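Local coordinates for protein 2,3,4,5-tetrahydropyridine-2,6-dicarboxylate N-succinyltransferase (Campylobacter jejuni, PDB 2RIJ) that probably catalyses the succinyl-CoA-dependent succinylation of tetrahydrodipicolinate to N-succinyl-L-2-amino-6-oxopimelate, a step of lysine biosynthesis, at residues E7-L12 and S95-F100; E80-L85 and P135-S140; N169-D174 and P197-V202; Y244-A249 and I261-I266. All blocks are in the same frame, centred on the assembly; numbering follows the deposited sequence.

How the interactions relate
Along the chain the first two contacts interleave, their segments alternating, whereas interactions 3 and 4 follow in series. Interactions 1 and 2 both belong to the N-terminal part of the protein, where strand 80-84 leads into helix 87-96; the centres of the two interactions lie about 27 Å apart. Interaction 3, in the middle part, joins two strands of a three-stranded antiparallel sheet and has its centre about 24 Å from that of interaction 2. Interaction 4 connects successive turns of the parallel beta-helix, with its centre about 23 Å from that of interaction 3. Interactions 3 and 4 both touch the second subunit, whereas no other chain touches interactions 1 and 2.

Interaction 1: E7-L12 and S95-F100; sequences EDFLLL and SCFKPF
The carbonyl oxygen F97 O accepts a hydrogen bond from F100 N (2.8 Å), in a turn that carries both aromatic side chains to F9 on the facing helix. CG of F9 is anti to its backbone N (chi1 179°), and the ring extends from helix 6-17 toward the other segment. F100 meets it edge-to-face: the rings stand at 79° with centroids 4.9 Å apart, and F100 CE2 sits over the centre of the F9 ring. F97 approaches differently. Its ring is inclined by only 30° to that of F9 but slid well aside, leaving little overlap; the nearest atoms are F9 CE1 and F97 CD1, at 3.6 Å. At the rim of F9, close to the ring plane, C96 O lies 3.3 Å from CD1. One turn further along helix 6-17, L12 CD2 packs against C96 SG at 3.6 Å. No hydrogen bond crosses between the segments, and the joint is made by apolar and aromatic packing. I62 of helix 57-69 lies against F9, L12 and C96, while H106 adds an edge-to-face partner for F100. F9, F97 and F100 thus form an aromatic cluster that joins helix 6-17 to the end of helix 87-96 in the N-terminal helical region.

Interaction 2: E80-L85 and P135-S140; sequences EFVQTL and PLSVES
The carboxylate of E80 points from strand 80-84 into the capping box that S137 and S140 form at the start of helix 138-149. In E80, CG lies between the backbone N and the carbonyl carbon (chi1 67°); the chain runs on extended to CD, and both carboxylate oxygens face the turn. They are shared out between three donors. S140 OG gives a 2.7 Å hydrogen bond to E80 OE1, and S137 OG one of 2.8 Å to E80 OE2; each hydroxyl comes from the syn side, somewhat out of the carboxylate plane. The backbone amide L136 N also reaches E80 OE1, at 2.9 Å, but from the opposite face of that plane to S140 OG, so one oxygen is gripped from two faces. Within the box S140 N donates to S137 OG at 3.0 Å, while the reciprocal bond from S137 N to S140 OG is weak. Three donors at and just before the helix N-terminus would be expected to favour the charged form of E80. The same strand face continues with V82, whose side chain stands at about a right angle to that of E139. E139 is bent at chi2 (92°), which brings CD beside the valine; V127 and L33, on strands 124-129 and 27-35 of the same sheet, also touch E139, and E80 packs on L129. Between the two halves of the contact, V82 CG2 lies 3.5 Å from S137 OG, and V82 CG1 rests 3.7 Å from E139 CD.

Interaction 3: N169-D174 and P197-V202; sequences NVAWSD and PKIDFV
W172 and F201 make an antiparallel hydrogen-bonded pair, and because D200 also faces W172 the edge carries a classic beta bulge, with W172 N donating to F201 O (2.9 Å) and D200 N to W172 O (2.7 Å). On the W172 and F201 face, the phenyl ring lies almost parallel to the five-membered ring of the indole, at 8°, in an offset stack with centroids 4.0 Å apart. W172 CB adds a CH-pi contact over the F201 face, while V170 CG2 lies over the indole's other face and W172 NE1 is hydrogen-bonded to D203 O. A171 and V202 point to the reverse face, where A171 CB meets the methyl groups of I199. Beyond the bulge the contact turns polar. S173 OG, anti to its backbone N, gives a 2.6 Å hydrogen bond to K198 O from above the carbonyl plane. K198 is bent at chi3 and again at chi4, the latter setting NZ between two carboxylates, in salt bridges to D174 OD1 (3.0 Å) and D200 OD1 (2.6 Å), the second through its syn lone pair. The lysine would offset the mutual repulsion of the aspartates, and D174 N also donates to D200 OD2, at 3.1 Å. N169 ND2 is held by D216 O and T218 O of the second subunit. In the fold, strand 170-173 runs between strands 176-178 and 201-203, and helix 180-192 packs with L183 on A171 and P197.

Interaction 4: Y244-A249 and I261-I266; sequences YVNFNA and ISSSAI
Y244 O receives I261 N in a 2.7 Å hydrogen bond that is nearly straight at the hydrogen (174°), and N246 N returns one to I261 O at 3.2 Å, the two bonds flanking V245 in a parallel bridge. At the corner that follows, S264 N donates to N248 O at 2.8 Å, from well above the carbonyl plane. A249 CB packs against the other segment, 3.9 Å from I261 CG2 and 3.2 Å from S262 O. In the conformer described for S263, OG donates to F247 O at 2.6 Å and lies over the F247 ring, offset toward its rim; a second conformer exists, so this bond may be only partly formed. The turn is type II from S262 to A265. In the next shell, N246 OD1 takes F247 N (2.8 Å) and also R227 NH1. R156 holds both sides of the corner: its backbone N donates to N248 OD1 and its NE to S264 O. F205 stacks on the F247 ring, and M239 and P240 of a second subunit pack on N246 and Y244. Y244 also lies near R260, predicted to bind succinyl-CoA. Three of the four hydrogen bonds between these coils join backbone groups, so the contact probably depends largely on the path of the main chain, as expected for the left-handed parallel beta-helix of hexapeptide-repeat acyltransferases.

Interaction 1: E7-L12 and S95-F100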
# COMPACT_ATOMS: atom_id res chain seq x y z
N GLU A 7 -24.65 69.73 -32.78
CA GLU A 7 -23.47 70.16 -33.49
C GLU A 7 -22.55 71.10 -32.68
O GLU A 7 -21.30 71.03 -32.79
CB GLU A 7 -23.90 70.85 -34.77
CG GLU A 7 -22.78 71.59 -35.47
CD GLU A 7 -23.26 72.35 -36.68
OE1 GLU A 7 -23.83 73.46 -36.52
OE2 GLU A 7 -23.06 71.84 -37.79
N ASP A 8 -23.15 72.03 -31.94
CA ASP A 8 -22.40 72.93 -31.06
C ASP A 8 -21.70 72.07 -30.02
O ASP A 8 -20.55 72.30 -29.70
CB ASP A 8 -23.33 73.88 -30.31
CG ASP A 8 -23.94 74.95 -31.19
OD1 ASP A 8 -23.35 75.28 -32.26
OD2 ASP A 8 -25.01 75.50 -30.77
N PHE A 9 -22.44 71.10 -29.50
CA PHE A 9 -21.95 70.17 -28.48
C PHE A 9 -20.70 69.41 -28.96
O PHE A 9 -19.69 69.38 -28.26
CB PHE A 9 -23.04 69.18 -28.11
CG PHE A 9 -22.61 68.17 -27.08
CD1 PHE A 9 -22.60 68.49 -25.75
CD2 PHE A 9 -22.20 66.90 -27.46
CE1 PHE A 9 -22.23 67.56 -24.78
CE2 PHE A 9 -21.83 65.97 -26.52
CZ PHE A 9 -21.85 66.30 -25.17
N LEU A 10 -20.78 68.85 -30.17
CA LEU A 10 -19.64 68.17 -30.74
C LEU A 10 -18.44 69.09 -31.01
O LEU A 10 -17.31 68.68 -30.76
CB LEU A 10 -20.02 67.40 -32.00
CG LEU A 10 -20.94 66.20 -31.83
CD1 LEU A 10 -21.22 65.59 -33.23
CD2 LEU A 10 -20.40 65.13 -30.87
N LEU A 11 -18.64 70.31 -31.47
CA LEU A 11 -17.50 71.26 -31.58
C LEU A 11 -16.87 71.60 -30.22
O LEU A 11 -15.65 71.82 -30.12
CB LEU A 11 -17.89 72.57 -32.32
CG LEU A 11 -16.84 73.74 -32.32
CD1 LEU A 11 -15.53 73.32 -33.04
CD2 LEU A 11 -17.36 75.16 -32.86
N LEU A 12 -17.70 71.70 -29.18
CA LEU A 12 -17.19 71.96 -27.84
C LEU A 12 -16.25 70.80 -27.42
O LEU A 12 -15.16 71.03 -26.89
CB LEU A 12 -18.33 72.12 -26.83
CG LEU A 12 -17.88 72.27 -25.37
CD1 LEU A 12 -16.90 73.44 -25.19
CD2 LEU A 12 -19.06 72.32 -24.41
N SER A 95 -25.46 72.67 -18.60
CA SER A 95 -25.62 73.68 -19.63
C SER A 95 -24.97 73.23 -20.96
O SER A 95 -25.54 73.46 -22.03
CB SER A 95 -25.14 75.05 -19.16
OG SER A 95 -23.74 75.16 -19.15
N CYS A 96 -23.80 72.58 -20.90
CA CYS A 96 -23.17 72.01 -22.11
C CYS A 96 -24.06 70.92 -22.71
O CYS A 96 -24.07 70.74 -23.92
CB CYS A 96 -21.83 71.37 -21.78
SG CYS A 96 -20.61 72.51 -21.20
N PHE A 97 -24.81 70.23 -21.87
CA PHE A 97 -25.72 69.19 -22.34
C PHE A 97 -27.11 69.69 -22.75
O PHE A 97 -28.00 68.89 -23.02
CB PHE A 97 -25.92 68.15 -21.25
CG PHE A 97 -24.74 67.23 -21.04
CD1 PHE A 97 -24.26 66.42 -22.09
CD2 PHE A 97 -24.18 67.06 -19.77
CE1 PHE A 97 -23.23 65.52 -21.88
CE2 PHE A 97 -23.12 66.15 -19.57
CZ PHE A 97 -22.66 65.39 -20.62
N LYS A 98 -27.30 71.00 -22.77
CA LYS A 98 -28.59 71.59 -23.13
C LYS A 98 -29.32 70.92 -24.31
O LYS A 98 -30.48 70.58 -24.16
CB LYS A 98 -28.43 73.09 -23.35
CG LYS A 98 -29.71 73.85 -23.68
CD LYS A 98 -29.38 75.34 -23.73
CE LYS A 98 -30.43 76.18 -24.48
NZ LYS A 98 -30.38 76.05 -25.99
N PRO A 99 -28.63 70.67 -25.45
CA PRO A 99 -29.34 70.03 -26.57
C PRO A 99 -30.00 68.66 -26.28
O PRO A 99 -30.85 68.22 -27.05
CB PRO A 99 -28.25 69.87 -27.63
CG PRO A 99 -27.21 70.83 -27.26
CD PRO A 99 -27.21 70.91 -25.79
N PHE A 100 -29.62 68.00 -25.18
CA PHE A 100 -30.10 66.66 -24.86
C PHE A 100 -31.11 66.62 -23.73
O PHE A 100 -31.63 65.55 -23.42
CB PHE A 100 -28.93 65.78 -24.39
CG PHE A 100 -27.82 65.63 -25.38
CD1 PHE A 100 -27.88 64.63 -26.35
CD2 PHE A 100 -26.71 66.47 -25.35
CE1 PHE A 100 -26.84 64.50 -27.26
CE2 PHE A 100 -25.68 66.33 -26.24
CZ PHE A 100 -25.73 65.37 -27.20

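Interaction 2: E80-L85 and P135-S140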
# COMPACT_ATOMS: atom_id res chain seq x y z
N GLU A 80 -4.54 58.84 -12.95
CA GLU A 80 -5.90 59.03 -12.52
C GLU A 80 -6.12 60.47 -12.14
O GLU A 80 -5.16 61.22 -11.94
CB GLU A 80 -6.19 58.11 -11.30
CG GLU A 80 -5.41 58.50 -10.05
CD GLU A 80 -5.75 57.62 -8.88
OE1 GLU A 80 -5.47 56.40 -8.97
OE2 GLU A 80 -6.25 58.15 -7.86
N PHE A 81 -7.40 60.85 -12.06
CA PHE A 81 -7.81 62.18 -11.61
C PHE A 81 -9.07 62.04 -10.79
O PHE A 81 -10.03 61.37 -11.19
CB PHE A 81 -7.93 63.16 -12.81
CG PHE A 81 -8.59 64.46 -12.47
CD1 PHE A 81 -7.89 65.48 -11.85
CD2 PHE A 81 -9.91 64.69 -12.80
CE1 PHE A 81 -8.50 66.69 -11.54
CE2 PHE A 81 -10.53 65.89 -12.49
CZ PHE A 81 -9.81 66.90 -11.87
N VAL A 82 -9.03 62.63 -9.59
CA VAL A 82 -10.13 62.63 -8.64
C VAL A 82 -10.38 64.06 -8.19
O VAL A 82 -9.44 64.75 -7.81
CB VAL A 82 -9.79 61.76 -7.41
CG1 VAL A 82 -10.92 61.76 -6.40
CG2 VAL A 82 -9.43 60.32 -7.83
N GLN A 83 -11.63 64.50 -8.19
CA GLN A 83 -11.93 65.85 -7.73
C GLN A 83 -13.35 65.96 -7.22
O GLN A 83 -14.27 65.50 -7.89
CB GLN A 83 -11.75 66.83 -8.89
CG GLN A 83 -11.65 68.30 -8.50
CD GLN A 83 -10.28 68.68 -7.93
OE1 GLN A 83 -9.30 67.96 -8.07
NE2 GLN A 83 -10.24 69.78 -7.25
N THR A 84 -13.51 66.63 -6.10
CA THR A 84 -14.83 66.93 -5.51
C THR A 84 -15.59 67.83 -6.42
O THR A 84 -15.04 68.81 -6.93
CB THR A 84 -14.66 67.65 -4.13
OG1 THR A 84 -14.05 66.75 -3.22
CG2 THR A 84 -16.00 68.13 -3.53
N LEU A 85 -16.87 67.51 -6.63
CA LEU A 85 -17.77 68.33 -7.42
C LEU A 85 -18.41 69.43 -6.57
O LEU A 85 -18.85 69.20 -5.43
CB LEU A 85 -18.88 67.47 -8.04
CG LEU A 85 -18.41 66.56 -9.17
CD1 LEU A 85 -19.37 65.37 -9.25
CD2 LEU A 85 -18.33 67.38 -10.52
N PRO A 135 -3.61 52.05 -8.01
CA PRO A 135 -4.48 53.10 -7.52
C PRO A 135 -3.74 54.03 -6.57
O PRO A 135 -2.91 53.59 -5.79
CB PRO A 135 -5.60 52.33 -6.79
CG PRO A 135 -5.00 50.99 -6.46
CD PRO A 135 -4.06 50.70 -7.58
N LEU A 136 -4.06 55.32 -6.63
CA LEU A 136 -3.48 56.28 -5.73
C LEU A 136 -4.45 56.81 -4.71
O LEU A 136 -4.10 57.63 -3.87
CB LEU A 136 -2.91 57.41 -6.55
CG LEU A 136 -1.88 56.96 -7.58
CD1 LEU A 136 -1.54 58.14 -8.43
CD2 LEU A 136 -0.66 56.40 -6.87
N SER A 137 -5.70 56.37 -4.79
CA SER A 137 -6.75 56.93 -3.94
C SER A 137 -7.76 55.87 -3.61
O SER A 137 -7.91 54.90 -4.34
CB SER A 137 -7.44 58.12 -4.60
OG SER A 137 -8.09 57.82 -5.82
N VAL A 138 -8.48 56.08 -2.51
CA VAL A 138 -9.65 55.29 -2.18
C VAL A 138 -10.65 55.32 -3.34
O VAL A 138 -11.20 54.30 -3.74
CB VAL A 138 -10.32 55.75 -0.88
CG1 VAL A 138 -11.59 54.92 -0.63
CG2 VAL A 138 -9.33 55.64 0.31
N GLU A 139 -10.87 56.50 -3.88
CA GLU A 139 -11.82 56.68 -4.97
C GLU A 139 -11.46 55.81 -6.20
O GLU A 139 -12.34 55.21 -6.83
CB GLU A 139 -11.89 58.17 -5.38
CG GLU A 139 -12.47 59.11 -4.30
CD GLU A 139 -11.43 59.76 -3.36
OE1 GLU A 139 -10.36 59.17 -3.05
OE2 GLU A 139 -11.74 60.88 -2.88
N SER A 140 -10.19 55.81 -6.60
CA SER A 140 -9.78 55.03 -7.76
C SER A 140 -9.79 53.52 -7.45
O SER A 140 -10.11 52.74 -8.32
CB SER A 140 -8.44 55.47 -8.34
OG SER A 140 -7.39 55.18 -7.47

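Interaction 3: N169-D174 and P197-V202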
# COMPACT_ATOMS: atom_id res chain seq x y z
N ASN A 169 -9.47 50.23 7.62
CA ASN A 169 -10.23 49.20 8.34
C ASN A 169 -11.28 49.91 9.17
O ASN A 169 -10.97 50.73 10.04
CB ASN A 169 -9.31 48.35 9.24
CG ASN A 169 -10.02 47.18 9.87
OD1 ASN A 169 -10.92 46.58 9.25
ND2 ASN A 169 -9.65 46.84 11.11
N VAL A 170 -12.54 49.60 8.90
CA VAL A 170 -13.67 50.28 9.54
C VAL A 170 -14.70 49.23 9.96
O VAL A 170 -14.69 48.10 9.47
CB VAL A 170 -14.32 51.36 8.63
CG1 VAL A 170 -13.28 52.49 8.29
CG2 VAL A 170 -14.90 50.74 7.34
N ALA A 171 -15.58 49.65 10.85
CA ALA A 171 -16.80 48.91 11.20
C ALA A 171 -17.85 49.22 10.16
O ALA A 171 -17.84 50.31 9.56
CB ALA A 171 -17.28 49.31 12.59
N TRP A 172 -18.76 48.27 9.94
CA TRP A 172 -19.79 48.38 8.93
C TRP A 172 -21.09 48.01 9.58
O TRP A 172 -21.19 46.97 10.26
CB TRP A 172 -19.52 47.49 7.73
CG TRP A 172 -18.27 47.75 7.02
CD1 TRP A 172 -17.05 47.24 7.33
CD2 TRP A 172 -18.09 48.55 5.85
NE1 TRP A 172 -16.12 47.68 6.44
CE2 TRP A 172 -16.72 48.49 5.51
CE3 TRP A 172 -18.94 49.35 5.08
CZ2 TRP A 172 -16.18 49.17 4.42
CZ3 TRP A 172 -18.40 50.01 3.96
CH2 TRP A 172 -17.03 49.93 3.66
N SER A 173 -22.03 48.94 9.52
CA SER A 173 -23.35 48.80 10.16
C SER A 173 -24.39 49.05 9.09
O SER A 173 -24.51 50.17 8.55
CB SER A 173 -23.47 49.84 11.28
OG SER A 173 -24.71 49.70 11.97
N ASP A 174 -25.14 48.02 8.74
CA ASP A 174 -26.09 48.09 7.63
C ASP A 174 -25.47 48.73 6.38
O ASP A 174 -26.05 49.59 5.70
CB ASP A 174 -27.37 48.77 8.07
CG ASP A 174 -28.12 47.95 9.15
OD1 ASP A 174 -28.04 46.69 9.18
OD2 ASP A 174 -28.75 48.59 10.00
N PRO A 197 -24.48 51.02 17.67
CA PRO A 197 -24.90 50.55 16.35
C PRO A 197 -24.60 49.08 16.14
O PRO A 197 -23.66 48.55 16.74
CB PRO A 197 -24.06 51.40 15.40
CG PRO A 197 -22.89 51.71 16.12
CD PRO A 197 -23.33 51.94 17.56
N LYS A 198 -25.43 48.42 15.32
CA LYS A 198 -25.24 47.02 15.02
C LYS A 198 -24.11 46.90 13.99
O LYS A 198 -24.25 47.34 12.83
CB LYS A 198 -26.49 46.37 14.45
CG LYS A 198 -26.19 44.93 13.96
CD LYS A 198 -27.41 44.21 13.56
CE LYS A 198 -27.99 44.80 12.26
NZ LYS A 198 -27.28 44.41 11.02
N ILE A 199 -23.04 46.24 14.41
CA ILE A 199 -21.84 46.10 13.58
C ILE A 199 -21.87 44.73 12.92
O ILE A 199 -21.77 43.69 13.57
CB ILE A 199 -20.55 46.36 14.40
CG1 ILE A 199 -20.60 47.75 15.07
CG2 ILE A 199 -19.29 46.13 13.53
CD1 ILE A 199 -20.85 48.93 14.12
N ASP A 200 -22.01 44.72 11.60
CA ASP A 200 -22.06 43.48 10.86
C ASP A 200 -20.68 42.86 10.58
O ASP A 200 -20.56 41.63 10.48
CB ASP A 200 -22.82 43.69 9.57
CG ASP A 200 -24.26 44.08 9.83
OD1 ASP A 200 -24.90 43.48 10.73
OD2 ASP A 200 -24.69 45.03 9.18
N PHE A 201 -19.67 43.71 10.38
CA PHE A 201 -18.31 43.28 10.09
C PHE A 201 -17.32 44.44 10.25
O PHE A 201 -17.71 45.61 10.33
CB PHE A 201 -18.18 42.57 8.74
CG PHE A 201 -18.42 43.43 7.49
CD1 PHE A 201 -19.69 43.75 7.09
CD2 PHE A 201 -17.37 43.85 6.72
CE1 PHE A 201 -19.92 44.52 5.95
CE2 PHE A 201 -17.58 44.58 5.58
CZ PHE A 201 -18.86 44.93 5.19
N VAL A 202 -16.07 44.09 10.37
CA VAL A 202 -14.94 45.05 10.47
C VAL A 202 -13.90 44.63 9.43
O VAL A 202 -13.36 43.51 9.48
CB VAL A 202 -14.32 45.13 11.89
CG1 VAL A 202 -13.01 46.09 11.92
CG2 VAL A 202 -15.40 45.49 12.94
O HOH W 1 -27.42 49.96 14.10

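Interaction 4: Y244-A249 and I261-I266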
# COMPACT_ATOMS: atom_id res chain seq x y z
N TYR A 244 -17.24 31.12 -0.65
CA TYR A 244 -16.71 32.46 -0.63
C TYR A 244 -16.27 32.81 -2.06
O TYR A 244 -15.79 31.96 -2.77
CB TYR A 244 -15.53 32.62 0.30
CG TYR A 244 -15.22 34.08 0.63
CD1 TYR A 244 -16.17 34.87 1.24
CD2 TYR A 244 -14.00 34.67 0.31
CE1 TYR A 244 -15.96 36.18 1.51
CE2 TYR A 244 -13.75 36.01 0.61
CZ TYR A 244 -14.73 36.76 1.21
OH TYR A 244 -14.51 38.07 1.52
N VAL A 245 -16.48 34.06 -2.44
CA VAL A 245 -15.81 34.66 -3.63
C VAL A 245 -15.14 35.96 -3.19
O VAL A 245 -15.79 36.95 -2.78
CB VAL A 245 -16.74 34.89 -4.76
CG1 VAL A 245 -15.94 35.26 -6.05
CG2 VAL A 245 -17.69 33.64 -4.98
N ASN A 246 -13.82 35.94 -3.26
CA ASN A 246 -13.02 37.08 -2.87
C ASN A 246 -12.93 38.10 -4.03
O ASN A 246 -13.45 37.90 -5.16
CB ASN A 246 -11.64 36.59 -2.46
CG ASN A 246 -10.96 37.47 -1.41
OD1 ASN A 246 -11.26 38.64 -1.28
ND2 ASN A 246 -10.08 36.88 -0.61
N PHE A 247 -12.32 39.24 -3.76
CA PHE A 247 -12.15 40.23 -4.81
C PHE A 247 -11.18 39.73 -5.87
O PHE A 247 -10.30 38.87 -5.58
CB PHE A 247 -11.70 41.58 -4.24
CG PHE A 247 -10.28 41.64 -3.86
CD1 PHE A 247 -9.89 41.31 -2.60
CD2 PHE A 247 -9.33 42.06 -4.77
CE1 PHE A 247 -8.56 41.38 -2.23
CE2 PHE A 247 -8.00 42.15 -4.41
CZ PHE A 247 -7.62 41.79 -3.15
N ASN A 248 -11.38 40.21 -7.10
CA ASN A 248 -10.61 39.77 -8.28
C ASN A 248 -10.65 38.21 -8.42
O ASN A 248 -9.65 37.58 -8.79
CB ASN A 248 -9.17 40.28 -8.16
CG ASN A 248 -8.42 40.27 -9.45
OD1 ASN A 248 -8.97 40.54 -10.53
ND2 ASN A 248 -7.13 39.94 -9.35
N ALA A 249 -11.82 37.64 -8.14
CA ALA A 249 -12.10 36.22 -8.28
C ALA A 249 -13.51 36.06 -8.80
O ALA A 249 -14.34 36.95 -8.63
CB ALA A 249 -11.97 35.47 -6.91
N ILE A 261 -13.61 30.45 -3.48
CA ILE A 261 -12.80 30.93 -4.60
C ILE A 261 -11.91 32.07 -4.11
O ILE A 261 -12.37 33.20 -3.92
CB ILE A 261 -13.64 31.40 -5.77
CG1 ILE A 261 -14.70 30.36 -6.12
CG2 ILE A 261 -12.75 31.69 -7.00
CD1 ILE A 261 -15.64 30.73 -7.24
N SER A 262 -10.62 31.79 -3.99
CA SER A 262 -9.62 32.80 -3.55
C SER A 262 -9.35 33.85 -4.61
O SER A 262 -9.58 33.67 -5.80
CB SER A 262 -8.28 32.12 -3.20
OG SER A 262 -8.41 31.23 -2.09
N SER A 263 -8.82 34.99 -4.16
CA SER A 263 -8.45 36.06 -5.07
C SER A 263 -7.52 35.54 -6.14
O SER A 263 -6.63 34.74 -5.87
CB SER A 263 -7.79 37.22 -4.29
OG SER A 263 -8.79 38.01 -3.67
N SER A 264 -7.76 35.99 -7.38
CA SER A 264 -7.07 35.62 -8.60
C SER A 264 -7.57 34.33 -9.24
O SER A 264 -7.20 34.06 -10.35
CB SER A 264 -5.55 35.57 -8.44
OG SER A 264 -5.09 36.86 -8.23
N ALA A 265 -8.43 33.59 -8.56
CA ALA A 265 -8.95 32.31 -9.10
C ALA A 265 -10.15 32.60 -9.99
O ALA A 265 -10.99 33.47 -9.65
CB ALA A 265 -9.30 31.32 -7.98
N ILE A 266 -10.20 31.89 -11.12
CA ILE A 266 -11.26 31.99 -12.11
C ILE A 266 -11.79 30.60 -12.40
O ILE A 266 -11.01 29.66 -12.59
CB ILE A 266 -10.78 32.62 -13.45
CG1 ILE A 266 -10.23 34.05 -13.23
CG2 ILE A 266 -11.93 32.68 -14.45
CD1 ILE A 266 -9.50 34.64 -14.46
O HOH W 2 -7.43 34.98 -1.41